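Local atomic coordinates of pectinesterase (Aspergillus niger, PDB entry 5C1E), a protein that hydrolyses the methyl esters of pectin, releasing methanol and leaving galacturonate units along the polysaccharide chain. Residues V94-V108 / A120-Q134. Residues are numbered along the deposited sequence; the frame is centred on the assembly and turned at random.
Sequences VNVVSDGFSMYNINV and ALVGNADQLGFYGCQ. With NAG (2-acetamido-2-deoxy-beta-D-glucopyranose), chain B.
Strands 94-96 and 102-104 run parallel to strands 121-124 and 128-131, each pair of axes 4.8 Å apart, so that 94-108 and 120-134 stack as successive coils of the right-handed parallel beta-helix of pectin methylesterases. The ladder bends round the corners with the chain: F101 O receives G129 N, I106 O receives Q134 N from a tilted direction, and at the S98-F101 turn G100 N reaches D126 O. Inside the coil, apolar side chains of the two turns pack together. L121 CD1 rests against V94 CG1, V96 CG1 passes L128 CD2 at 4.0 Å, and the F101 and F130 side chains cross nearly at right angles. M103, bent at its last torsion (chi3 79°), sets CE against both F130 CD2 and C133 SG, 3.7 Å from the sulfur. On the outer face Y104 and Y131 point the same way and form an offset stack, planes at 15°, with Y131 CD2 lying 3.4 Å over one face of the Y104 ring; Y104 OH is hydrogen-bonded to D296 OD2 and Y131 OH to D296 N, near the C-terminus. A water joins N95 OD1 to N124 ND2 across the coils. At the turn D99 OD1 takes D126 N from above the carboxylate plane at 2.9 Å. The two carboxylates, which would probably repel, share a second water that donates to both D99 OD2 and D126 OD2, 2.8 Å from each.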
loop_
_atom_site.group_PDB
_atom_site.type_symbol
_atom_site.label_atom_id
_atom_site.label_comp_id
_atom_site.label_asym_id
_atom_site.label_seq_id
_atom_site.Cartn_x
_atom_site.Cartn_y
_atom_site.Cartn_z
ATOM N N VAL A 94 -0.359 -10.655 -4.929
ATOM C CA VAL A 94 0.973 -10.289 -5.453
ATOM C C VAL A 94 1.982 -10.177 -4.303
ATOM O O VAL A 94 1.733 -9.483 -3.302
ATOM C CB VAL A 94 0.969 -8.955 -6.218
ATOM C CG1 VAL A 94 2.380 -8.605 -6.663
ATOM C CG2 VAL A 94 0.062 -9.012 -7.434
ATOM N N ASN A 95 3.113 -10.867 -4.459
ATOM C CA ASN A 95 4.157 -10.915 -3.449
ATOM C C ASN A 95 5.414 -10.309 -4.040
ATOM O O ASN A 95 6.036 -10.912 -4.899
ATOM C CB ASN A 95 4.395 -12.377 -3.010
ATOM C CG ASN A 95 5.472 -12.524 -1.949
ATOM O OD1 ASN A 95 5.998 -11.543 -1.418
ATOM N ND2 ASN A 95 5.792 -13.775 -1.611
ATOM N N VAL A 96 5.775 -9.108 -3.603
ATOM C CA VAL A 96 6.934 -8.418 -4.169
ATOM C C VAL A 96 8.158 -8.610 -3.286
ATOM O O VAL A 96 8.252 -8.038 -2.187
ATOM C CB VAL A 96 6.676 -6.921 -4.350
ATOM C CG1 VAL A 96 7.862 -6.264 -5.028
ATOM C CG2 VAL A 96 5.423 -6.688 -5.179
ATOM N N VAL A 97 9.103 -9.394 -3.778
ATOM C CA VAL A 97 10.378 -9.595 -3.081
ATOM C C VAL A 97 11.573 -9.133 -3.928
ATOM O O VAL A 97 12.717 -9.561 -3.721
ATOM C CB VAL A 97 10.546 -11.048 -2.611
ATOM C CG1 VAL A 97 9.479 -11.384 -1.592
ATOM C CG2 VAL A 97 10.524 -12.022 -3.784
ATOM N N SER A 98 11.327 -8.200 -4.840
ATOM C CA SER A 98 12.362 -7.744 -5.758
ATOM C C SER A 98 12.688 -6.275 -5.472
ATOM O O SER A 98 11.843 -5.383 -5.687
ATOM C CB SER A 98 11.865 -7.941 -7.199
ATOM O OG SER A 98 12.765 -7.423 -8.162
ATOM N N ASP A 99 13.914 -6.006 -5.014
ATOM C CA ASP A 99 14.339 -4.623 -4.809
ATOM C C ASP A 99 14.102 -3.748 -6.046
ATOM O O ASP A 99 14.299 -4.178 -7.183
ATOM C CB ASP A 99 15.820 -4.535 -4.438
ATOM C CG ASP A 99 16.113 -4.993 -3.017
ATOM O OD1 ASP A 99 15.208 -5.123 -2.164
ATOM O OD2 ASP A 99 17.307 -5.209 -2.752
ATOM N N GLY A 100 13.677 -2.516 -5.808
ATOM C CA GLY A 100 13.585 -1.516 -6.868
ATOM C C GLY A 100 12.384 -1.659 -7.777
ATOM O O GLY A 100 12.268 -0.932 -8.760
ATOM N N PHE A 101 11.492 -2.601 -7.468
ATOM C CA PHE A 101 10.283 -2.801 -8.263
ATOM C C PHE A 101 9.425 -1.521 -8.269
ATOM O O PHE A 101 9.293 -0.836 -7.238
ATOM C CB PHE A 101 9.480 -3.974 -7.682
ATOM C CG PHE A 101 8.169 -4.229 -8.367
ATOM C CD1 PHE A 101 8.126 -4.781 -9.643
ATOM C CD2 PHE A 101 6.962 -3.961 -7.715
ATOM C CE1 PHE A 101 6.911 -5.044 -10.262
ATOM C CE2 PHE A 101 5.752 -4.230 -8.321
ATOM C CZ PHE A 101 5.724 -4.763 -9.607
ATOM N N SER A 102 8.856 -1.210 -9.430
ATOM C CA SER A 102 7.890 -0.115 -9.556
ATOM C C SER A 102 6.655 -0.622 -10.261
ATOM O O SER A 102 6.765 -1.405 -11.211
ATOM C CB SER A 102 8.486 1.047 -10.337
ATOM O OG SER A 102 9.671 1.483 -9.735
ATOM N N MET A 103 5.480 -0.184 -9.815
ATOM C CA MET A 103 4.239 -0.575 -10.462
ATOM C C MET A 103 3.387 0.678 -10.689
ATOM O O MET A 103 3.288 1.536 -9.805
ATOM C CB MET A 103 3.502 -1.629 -9.634
ATOM C CG MET A 103 2.283 -2.211 -10.336
ATOM S SD MET A 103 1.662 -3.689 -9.515
ATOM C CE MET A 103 0.760 -3.006 -8.139
ATOM N N TYR A 104 2.834 0.791 -11.893
ATOM C CA TYR A 104 2.055 1.952 -12.310
ATOM C C TYR A 104 0.701 1.527 -12.806
ATOM O O TYR A 104 0.597 0.708 -13.731
ATOM C CB TYR A 104 2.735 2.709 -13.468
ATOM C CG TYR A 104 4.029 3.392 -13.136
ATOM C CD1 TYR A 104 5.219 2.672 -13.106
ATOM C CD2 TYR A 104 4.082 4.768 -12.848
ATOM C CE1 TYR A 104 6.405 3.283 -12.799
ATOM C CE2 TYR A 104 5.290 5.392 -12.572
ATOM C CZ TYR A 104 6.442 4.632 -12.556
ATOM O OH TYR A 104 7.653 5.171 -12.260
ATOM N N ASN A 105 -0.336 2.113 -12.218
ATOM C CA ASN A 105 -1.706 1.993 -12.747
ATOM C C ASN A 105 -2.231 0.562 -12.883
ATOM O O ASN A 105 -2.765 0.175 -13.929
ATOM C CB ASN A 105 -1.791 2.739 -14.080
ATOM C CG ASN A 105 -1.264 4.141 -13.975
ATOM O OD1 ASN A 105 -0.244 4.491 -14.575
ATOM N ND2 ASN A 105 -1.945 4.960 -13.191
ATOM N N ILE A 106 -2.066 -0.205 -11.803
ATOM C CA ILE A 106 -2.566 -1.582 -11.718
ATOM C C ILE A 106 -3.408 -1.712 -10.455
ATOM O O ILE A 106 -3.048 -1.157 -9.410
ATOM C CB ILE A 106 -1.396 -2.582 -11.755
ATOM C CG1 ILE A 106 -0.793 -2.548 -13.173
ATOM C CG2 ILE A 106 -1.866 -3.972 -11.337
ATOM C CD1 ILE A 106 -0.002 -3.718 -13.607
ATOM N N ASN A 107 -4.542 -2.399 -10.569
ATOM C CA ASN A 107 -5.349 -2.758 -9.407
ATOM C C ASN A 107 -4.980 -4.173 -8.955
ATOM O O ASN A 107 -4.871 -5.067 -9.789
ATOM C CB ASN A 107 -6.845 -2.759 -9.726
ATOM C CG ASN A 107 -7.337 -1.432 -10.250
ATOM O OD1 ASN A 107 -6.707 -0.389 -10.079
ATOM N ND2 ASN A 107 -8.459 -1.472 -10.917
ATOM N N VAL A 108 -4.818 -4.352 -7.650
ATOM C CA VAL A 108 -4.575 -5.650 -7.047
ATOM C C VAL A 108 -5.611 -5.909 -5.973
ATOM O O VAL A 108 -5.845 -5.062 -5.099
ATOM C CB VAL A 108 -3.145 -5.755 -6.427
ATOM C CG1 VAL A 108 -2.901 -7.142 -5.832
ATOM C CG2 VAL A 108 -2.088 -5.457 -7.477
ATOM N N ALA A 120 -3.824 -8.571 -0.235
ATOM C CA ALA A 120 -3.856 -8.195 -1.651
ATOM C C ALA A 120 -2.436 -8.116 -2.192
ATOM O O ALA A 120 -2.094 -8.839 -3.113
ATOM C CB ALA A 120 -4.587 -6.889 -1.853
ATOM N N LEU A 121 -1.599 -7.273 -1.602
ATOM C CA LEU A 121 -0.201 -7.179 -2.008
ATOM C C LEU A 121 0.717 -7.134 -0.802
ATOM O O LEU A 121 0.408 -6.472 0.201
ATOM C CB LEU A 121 0.057 -5.969 -2.922
ATOM C CG LEU A 121 1.503 -5.824 -3.428
ATOM C CD1 LEU A 121 1.552 -5.302 -4.848
ATOM C CD2 LEU A 121 2.335 -4.937 -2.514
ATOM N N VAL A 122 1.814 -7.891 -0.874
ATOM C CA VAL A 122 2.856 -7.767 0.131
ATOM C C VAL A 122 4.075 -7.131 -0.525
ATOM O O VAL A 122 4.531 -7.553 -1.607
ATOM C CB VAL A 122 3.196 -9.091 0.878
ATOM C CG1 VAL A 122 3.379 -10.252 -0.059
ATOM C CG2 VAL A 122 4.439 -8.923 1.751
ATOM N N GLY A 123 4.568 -6.098 0.131
ATOM C CA GLY A 123 5.819 -5.467 -0.237
ATOM C C GLY A 123 6.900 -5.902 0.715
ATOM O O GLY A 123 6.857 -5.568 1.895
ATOM N N ASN A 124 7.867 -6.665 0.214
ATOM C CA ASN A 124 8.924 -7.216 1.067
ATOM C C ASN A 124 10.286 -7.093 0.392
ATOM O O ASN A 124 10.949 -8.089 0.094
ATOM C CB ASN A 124 8.585 -8.664 1.431
ATOM C CG ASN A 124 9.551 -9.266 2.427
ATOM O OD1 ASN A 124 10.192 -8.559 3.195
ATOM N ND2 ASN A 124 9.670 -10.583 2.403
ATOM N N ALA A 125 10.684 -5.848 0.182
ATOM C CA ALA A 125 11.930 -5.481 -0.492
ATOM C C ALA A 125 12.117 -3.962 -0.390
ATOM O O ALA A 125 11.227 -3.232 0.052
ATOM C CB ALA A 125 11.896 -5.908 -1.949
ATOM N N ASP A 126 13.286 -3.486 -0.791
ATOM C CA ASP A 126 13.599 -2.062 -0.695
ATOM C C ASP A 126 13.359 -1.304 -2.000
ATOM O O ASP A 126 13.379 -1.876 -3.092
ATOM C CB ASP A 126 15.071 -1.863 -0.315
ATOM C CG ASP A 126 15.372 -2.216 1.127
ATOM O OD1 ASP A 126 14.606 -1.826 2.039
ATOM O OD2 ASP A 126 16.426 -2.852 1.355
ATOM N N GLN A 127 13.181 0.005 -1.857
ATOM C CA GLN A 127 12.960 0.928 -2.971
ATOM C C GLN A 127 11.790 0.504 -3.852
ATOM O O GLN A 127 11.901 0.453 -5.080
ATOM C CB GLN A 127 14.260 1.104 -3.770
ATOM C CG GLN A 127 15.384 1.530 -2.849
ATOM C CD GLN A 127 16.600 2.111 -3.536
ATOM O OE1 GLN A 127 16.754 2.060 -4.759
ATOM N NE2 GLN A 127 17.489 2.678 -2.728
ATOM N N LEU A 128 10.679 0.163 -3.205
ATOM C CA LEU A 128 9.441 -0.186 -3.897
ATOM C C LEU A 128 8.605 1.049 -4.144
ATOM O O LEU A 128 8.320 1.825 -3.213
ATOM C CB LEU A 128 8.625 -1.196 -3.089
ATOM C CG LEU A 128 9.380 -2.484 -2.758
ATOM C CD1 LEU A 128 8.426 -3.471 -2.085
ATOM C CD2 LEU A 128 10.031 -3.101 -3.999
ATOM N N GLY A 129 8.222 1.247 -5.398
ATOM C CA GLY A 129 7.431 2.425 -5.791
ATOM C C GLY A 129 6.133 2.026 -6.445
ATOM O O GLY A 129 6.136 1.236 -7.395
ATOM N N PHE A 130 5.031 2.574 -5.940
ATOM C CA PHE A 130 3.699 2.286 -6.449
ATOM C C PHE A 130 2.985 3.593 -6.776
ATOM O O PHE A 130 2.864 4.469 -5.929
ATOM C CB PHE A 130 2.888 1.476 -5.422
ATOM C CG PHE A 130 3.507 0.161 -5.077
ATOM C CD1 PHE A 130 4.423 0.056 -4.044
ATOM C CD2 PHE A 130 3.182 -0.989 -5.797
ATOM C CE1 PHE A 130 4.993 -1.173 -3.724
ATOM C CE2 PHE A 130 3.761 -2.218 -5.493
ATOM C CZ PHE A 130 4.670 -2.306 -4.462
ATOM N N TYR A 131 2.510 3.703 -8.011
ATOM C CA TYR A 131 1.999 4.947 -8.544
ATOM C C TYR A 131 0.656 4.717 -9.209
ATOM O O TYR A 131 0.555 3.971 -10.169
ATOM C CB TYR A 131 2.987 5.481 -9.592
ATOM C CG TYR A 131 4.396 5.640 -9.064
ATOM C CD1 TYR A 131 4.787 6.807 -8.435
ATOM C CD2 TYR A 131 5.320 4.617 -9.171
ATOM C CE1 TYR A 131 6.077 6.957 -7.945
ATOM C CE2 TYR A 131 6.605 4.753 -8.677
ATOM C CZ TYR A 131 6.971 5.929 -8.067
ATOM O OH TYR A 131 8.243 6.081 -7.587
ATOM N N GLY A 132 -0.386 5.362 -8.713
ATOM C CA GLY A 132 -1.688 5.235 -9.339
ATOM C C GLY A 132 -2.268 3.842 -9.291
ATOM O O GLY A 132 -3.047 3.475 -10.173
ATOM N N CYS A 133 -1.924 3.064 -8.258
ATOM C CA CYS A 133 -2.410 1.690 -8.127
ATOM C C CYS A 133 -3.585 1.611 -7.145
ATOM O O CYS A 133 -3.793 2.499 -6.314
ATOM C CB CYS A 133 -1.280 0.771 -7.631
ATOM S SG CYS A 133 0.077 0.568 -8.792
ATOM N N GLN A 134 -4.351 0.537 -7.246
ATOM C CA GLN A 134 -5.349 0.233 -6.227
ATOM C C GLN A 134 -5.027 -1.069 -5.528
ATOM O O GLN A 134 -4.600 -2.044 -6.164
ATOM C CB GLN A 134 -6.750 0.142 -6.827
ATOM C CG GLN A 134 -7.170 1.358 -7.645
ATOM C CD GLN A 134 -8.628 1.292 -8.072
ATOM O OE1 GLN A 134 -9.501 0.973 -7.245
ATOM N NE2 GLN A 134 -8.919 1.624 -9.354
HETATM C C1 NAG B . 18.622 -0.223 -9.742
HETATM C C2 NAG B . 19.538 0.545 -10.680
HETATM C C3 NAG B . 20.279 1.553 -9.806
HETATM C C4 NAG B . 19.270 2.419 -9.024
HETATM C C5 NAG B . 18.121 1.605 -8.395
HETATM C C6 NAG B . 16.965 2.475 -7.923
HETATM C C7 NAG B . 20.287 -0.580 -12.759
HETATM C C8 NAG B . 21.225 -1.569 -13.398
HETATM N N2 NAG B . 20.386 -0.377 -11.435
HETATM O O3 NAG B . 21.134 2.346 -10.610
HETATM O O4 NAG B . 19.930 3.153 -8.003
HETATM O O5 NAG B . 17.606 0.666 -9.312
HETATM O O6 NAG B . 16.020 1.670 -7.242
HETATM O O7 NAG B . 19.477 -0.003 -13.479
HETATM O O HOH W 1 7.229 -11.722 1.049
HETATM O O HOH W 2 18.126 -4.485 -0.207
HETATM O O HOH W 3 10.833 1.764 -7.206
#